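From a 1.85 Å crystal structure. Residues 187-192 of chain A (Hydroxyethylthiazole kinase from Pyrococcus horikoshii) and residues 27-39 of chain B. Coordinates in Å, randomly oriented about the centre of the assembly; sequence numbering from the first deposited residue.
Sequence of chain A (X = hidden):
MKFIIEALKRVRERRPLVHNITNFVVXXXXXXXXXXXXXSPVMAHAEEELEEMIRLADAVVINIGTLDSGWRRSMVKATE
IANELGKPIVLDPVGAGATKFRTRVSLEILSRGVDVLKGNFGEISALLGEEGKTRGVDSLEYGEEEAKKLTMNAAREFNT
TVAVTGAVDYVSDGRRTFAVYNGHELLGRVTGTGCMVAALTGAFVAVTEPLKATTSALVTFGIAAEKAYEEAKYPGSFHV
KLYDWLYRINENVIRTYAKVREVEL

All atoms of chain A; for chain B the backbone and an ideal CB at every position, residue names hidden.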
# COMPACT_ATOMS: atom_id res chain seq x y z
N LEU A 187 -4.94 -18.28 -2.03
CA LEU A 187 -4.78 -17.22 -1.04
C LEU A 187 -3.31 -17.17 -0.65
O LEU A 187 -2.81 -16.14 -0.20
CB LEU A 187 -5.62 -17.50 0.21
CG LEU A 187 -7.12 -17.20 0.13
CD1 LEU A 187 -7.79 -17.62 1.44
CD2 LEU A 187 -7.35 -15.71 -0.12
N GLY A 188 -2.61 -18.29 -0.83
CA GLY A 188 -1.20 -18.35 -0.50
C GLY A 188 -0.35 -17.48 -1.40
O GLY A 188 0.83 -17.23 -1.10
N ARG A 189 -0.92 -17.01 -2.51
CA ARG A 189 -0.18 -16.17 -3.45
C ARG A 189 -0.56 -14.70 -3.36
O ARG A 189 -0.18 -13.90 -4.22
CB ARG A 189 -0.37 -16.68 -4.89
CG ARG A 189 0.12 -18.10 -5.12
CD ARG A 189 1.54 -18.31 -4.60
NE ARG A 189 2.07 -19.60 -5.03
CZ ARG A 189 2.82 -19.78 -6.11
NH1 ARG A 189 3.16 -18.75 -6.87
NH2 ARG A 189 3.23 -21.00 -6.44
N VAL A 190 -1.32 -14.35 -2.33
CA VAL A 190 -1.72 -12.96 -2.12
C VAL A 190 -1.26 -12.63 -0.70
O VAL A 190 -1.58 -13.34 0.24
CB VAL A 190 -3.25 -12.79 -2.23
CG1 VAL A 190 -3.63 -11.33 -2.03
CG2 VAL A 190 -3.73 -13.28 -3.59
N THR A 191 -0.49 -11.56 -0.56
CA THR A 191 0.03 -11.22 0.76
C THR A 191 -0.98 -10.61 1.72
O THR A 191 -1.88 -9.86 1.33
CB THR A 191 1.25 -10.26 0.64
OG1 THR A 191 1.95 -10.23 1.89
CG2 THR A 191 0.79 -8.85 0.27
N GLY A 192 -0.83 -10.95 3.00
CA GLY A 192 -1.70 -10.43 4.04
C GLY A 192 -3.15 -10.86 4.03
O GLY A 192 -4.02 -10.11 4.46
N UNK B 27 5.33 -1.51 -0.60
CA UNK B 27 5.22 -2.58 0.39
C UNK B 27 4.37 -3.77 -0.07
O UNK B 27 4.84 -4.91 -0.09
CB UNK B 27 4.63 -2.01 1.68
N UNK B 28 3.12 -3.50 -0.43
CA UNK B 28 2.19 -4.55 -0.86
C UNK B 28 2.51 -5.09 -2.23
O UNK B 28 2.48 -6.28 -2.52
CB UNK B 28 0.75 -4.02 -0.85
N UNK B 29 2.80 -4.13 -3.09
CA UNK B 29 3.11 -4.35 -4.47
C UNK B 29 4.31 -5.31 -4.70
O UNK B 29 4.20 -6.28 -5.46
CB UNK B 29 3.39 -3.00 -5.13
N UNK B 30 5.43 -5.07 -4.03
CA UNK B 30 6.59 -5.96 -4.21
C UNK B 30 6.39 -7.30 -3.51
O UNK B 30 6.94 -8.32 -3.94
CB UNK B 30 7.86 -5.29 -3.68
N UNK B 31 5.61 -7.31 -2.44
CA UNK B 31 5.33 -8.54 -1.71
C UNK B 31 4.52 -9.46 -2.61
O UNK B 31 4.80 -10.65 -2.72
CB UNK B 31 4.59 -8.26 -0.40
N UNK B 32 3.50 -8.90 -3.26
CA UNK B 32 2.66 -9.69 -4.15
C UNK B 32 3.39 -10.10 -5.42
O UNK B 32 3.08 -11.14 -6.01
CB UNK B 32 1.40 -8.91 -4.51
N UNK B 33 4.36 -9.30 -5.85
CA UNK B 33 5.13 -9.65 -7.04
C UNK B 33 5.96 -10.88 -6.70
O UNK B 33 6.05 -11.83 -7.49
CB UNK B 33 6.01 -8.49 -7.50
N UNK B 34 6.56 -10.88 -5.52
CA UNK B 34 7.37 -12.02 -5.08
C UNK B 34 6.52 -13.28 -4.93
O UNK B 34 6.92 -14.36 -5.36
CB UNK B 34 8.06 -11.70 -3.76
N UNK B 35 5.34 -13.15 -4.33
CA UNK B 35 4.46 -14.31 -4.16
C UNK B 35 4.01 -14.88 -5.51
O UNK B 35 3.97 -16.09 -5.69
CB UNK B 35 3.24 -13.92 -3.32
N UNK B 36 3.68 -14.00 -6.45
CA UNK B 36 3.25 -14.46 -7.77
C UNK B 36 4.36 -15.23 -8.48
O UNK B 36 4.10 -16.24 -9.13
CB UNK B 36 2.81 -13.27 -8.63
N UNK B 37 5.59 -14.75 -8.35
CA UNK B 37 6.73 -15.41 -8.99
C UNK B 37 6.99 -16.80 -8.40
O UNK B 37 7.41 -17.71 -9.11
CB UNK B 37 7.98 -14.54 -8.85
N UNK B 38 6.74 -16.94 -7.10
CA UNK B 38 6.97 -18.22 -6.45
C UNK B 38 7.88 -18.13 -5.24
O UNK B 38 8.28 -19.15 -4.68
CB UNK B 38 7.56 -19.21 -7.46
N UNK B 39 8.22 -16.92 -4.83
CA UNK B 39 9.08 -16.72 -3.66
C UNK B 39 8.22 -16.28 -2.48
O UNK B 39 7.00 -16.16 -2.62
CB UNK B 39 10.17 -15.69 -3.95

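The chain B stretch is a helix from 27 to 37 that lays one flank against the segment A:Gly188 to A:Thr191. Position 27 has helical angles and an ideal CB with nothing of chain A within 5.5 Å, so this contact leaves it almost unconstrained; it is B:Met27.

At position 28 the CA-to-CB bond runs sideways, with the ideal CB 5.0 Å from A:Thr191 CG2. A side chain of moderate length could reach the threonine methyl or its carbonyl, so either an aliphatic or a polar group would suit. The residue is B:Asn28: its ND2 lies 3.5 Å from A:Thr191 CG2 and donates to water 3, which in turn donates to A:Thr191 O.

At positions 29 and 30 chain A has no atom within 5.5 Å of the ideal CB, and many helix-compatible residues would serve; they are B:Thr29 and B:Thr30.

Position 31 points toward chain A, and its ideal CB is already 3.9 Å from A:Thr191 CG2. That is van der Waals distance, which favours a small side chain, though a larger one directed past the methyl is not excluded. B:Ala31 fills the place with its CB alone.

Position 32 is more telling. Its CA-to-CB bond runs sideways, 4.8 Å from A:Thr191 CG2 at the ideal CB, while the amide N of A:Thr191 faces the helix and has no acceptor within its own stretch. A side chain with an acceptor about two bonds beyond CB, such as Asn or Asp, would suit, and a suitably folded Gln or Glu is possible; a serine hydroxyl would fall short. B:Asn32 meets the demand: A:Thr191 N donates to B:Asn32 OD1 at 2.7 Å with a nearly linear angle of 174°. The m rotamer brings OD1 to the loop, and ND2 donates to water 3. The helix backbone adds another link, since water 1 donates to both B:Asn32 O and A:Arg189 O.

Positions 33 and 34 again find no chain A atom near the ideal CB and are left open by this view; they are B:Ala33 and B:Leu34.

At position 35 the ideal CB sits 3.5 Å from A:Arg189 O and 4.7 Å from A:Val190 N, and the loop curves past it. Leu, Ile or Met could cover this backbone. B:Leu35, in the m,t rotamer, places CD1 3.6 Å from A:Thr191 CB and CD2 3.8 Å from A:Gly188 O. Its carbonyl takes a weak hydrogen bond from A:Arg189 NH1 to B:Leu35 O, 3.0 Å long.

Position 36 points away, its ideal CB 5.4 Å from A:Arg189 O, and tolerates many residues; B:Ala36 contributes chiefly its carbonyl, to which water 2 donates while accepting from A:Arg189 NH1.

Position 37 also points away and is unconstrained here; it is B:Leu37.

Position 38 has phi of 126°, and an ideal CB would be jammed against the preceding carbonyl O, which calls for glycine. B:Gly38 is the first residue beyond the helix, its CA 3.9 Å from A:Arg189 NH1.

Position 39 points away, free of chain A, and is B:Ala39.

Chain B 27-39: MNTTANALLALGA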
# COMPACT_ATOMS: atom_id res chain seq x y z
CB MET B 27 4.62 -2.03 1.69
CG MET B 27 5.58 -1.19 2.53
SD MET B 27 6.68 -2.18 3.57
CE MET B 27 7.81 -0.90 4.18
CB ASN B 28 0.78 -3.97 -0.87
CG ASN B 28 -0.26 -5.02 -1.17
OD1 ASN B 28 -0.67 -5.21 -2.31
ND2 ASN B 28 -0.69 -5.71 -0.13
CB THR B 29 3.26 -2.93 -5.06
OG1 THR B 29 2.22 -2.68 -6.01
CG2 THR B 29 4.59 -2.71 -5.61
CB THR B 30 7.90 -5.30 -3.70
OG1 THR B 30 7.77 -4.96 -2.31
CG2 THR B 30 8.21 -4.05 -4.50
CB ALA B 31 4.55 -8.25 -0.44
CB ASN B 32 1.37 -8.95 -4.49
CG ASN B 32 0.34 -9.08 -3.40
OD1 ASN B 32 0.22 -10.13 -2.77
ND2 ASN B 32 -0.44 -8.02 -3.18
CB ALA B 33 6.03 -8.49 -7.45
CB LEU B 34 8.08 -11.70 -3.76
CG LEU B 34 9.38 -10.91 -3.91
CD1 LEU B 34 9.79 -10.29 -2.58
CD2 LEU B 34 10.47 -11.83 -4.45
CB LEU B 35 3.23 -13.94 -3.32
CG LEU B 35 3.46 -13.73 -1.82
CD1 LEU B 35 2.17 -13.21 -1.19
CD2 LEU B 35 3.89 -15.03 -1.15
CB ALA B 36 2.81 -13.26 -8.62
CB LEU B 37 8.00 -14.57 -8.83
CG LEU B 37 9.26 -15.14 -9.48
CD1 LEU B 37 9.18 -14.96 -10.99
CD2 LEU B 37 10.50 -14.46 -8.94
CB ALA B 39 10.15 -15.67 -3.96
O HOH W 1 0.48 -12.07 -6.07
O HOH W 2 4.79 -19.32 -9.37
O HOH W 3 -2.41 -8.20 -0.81
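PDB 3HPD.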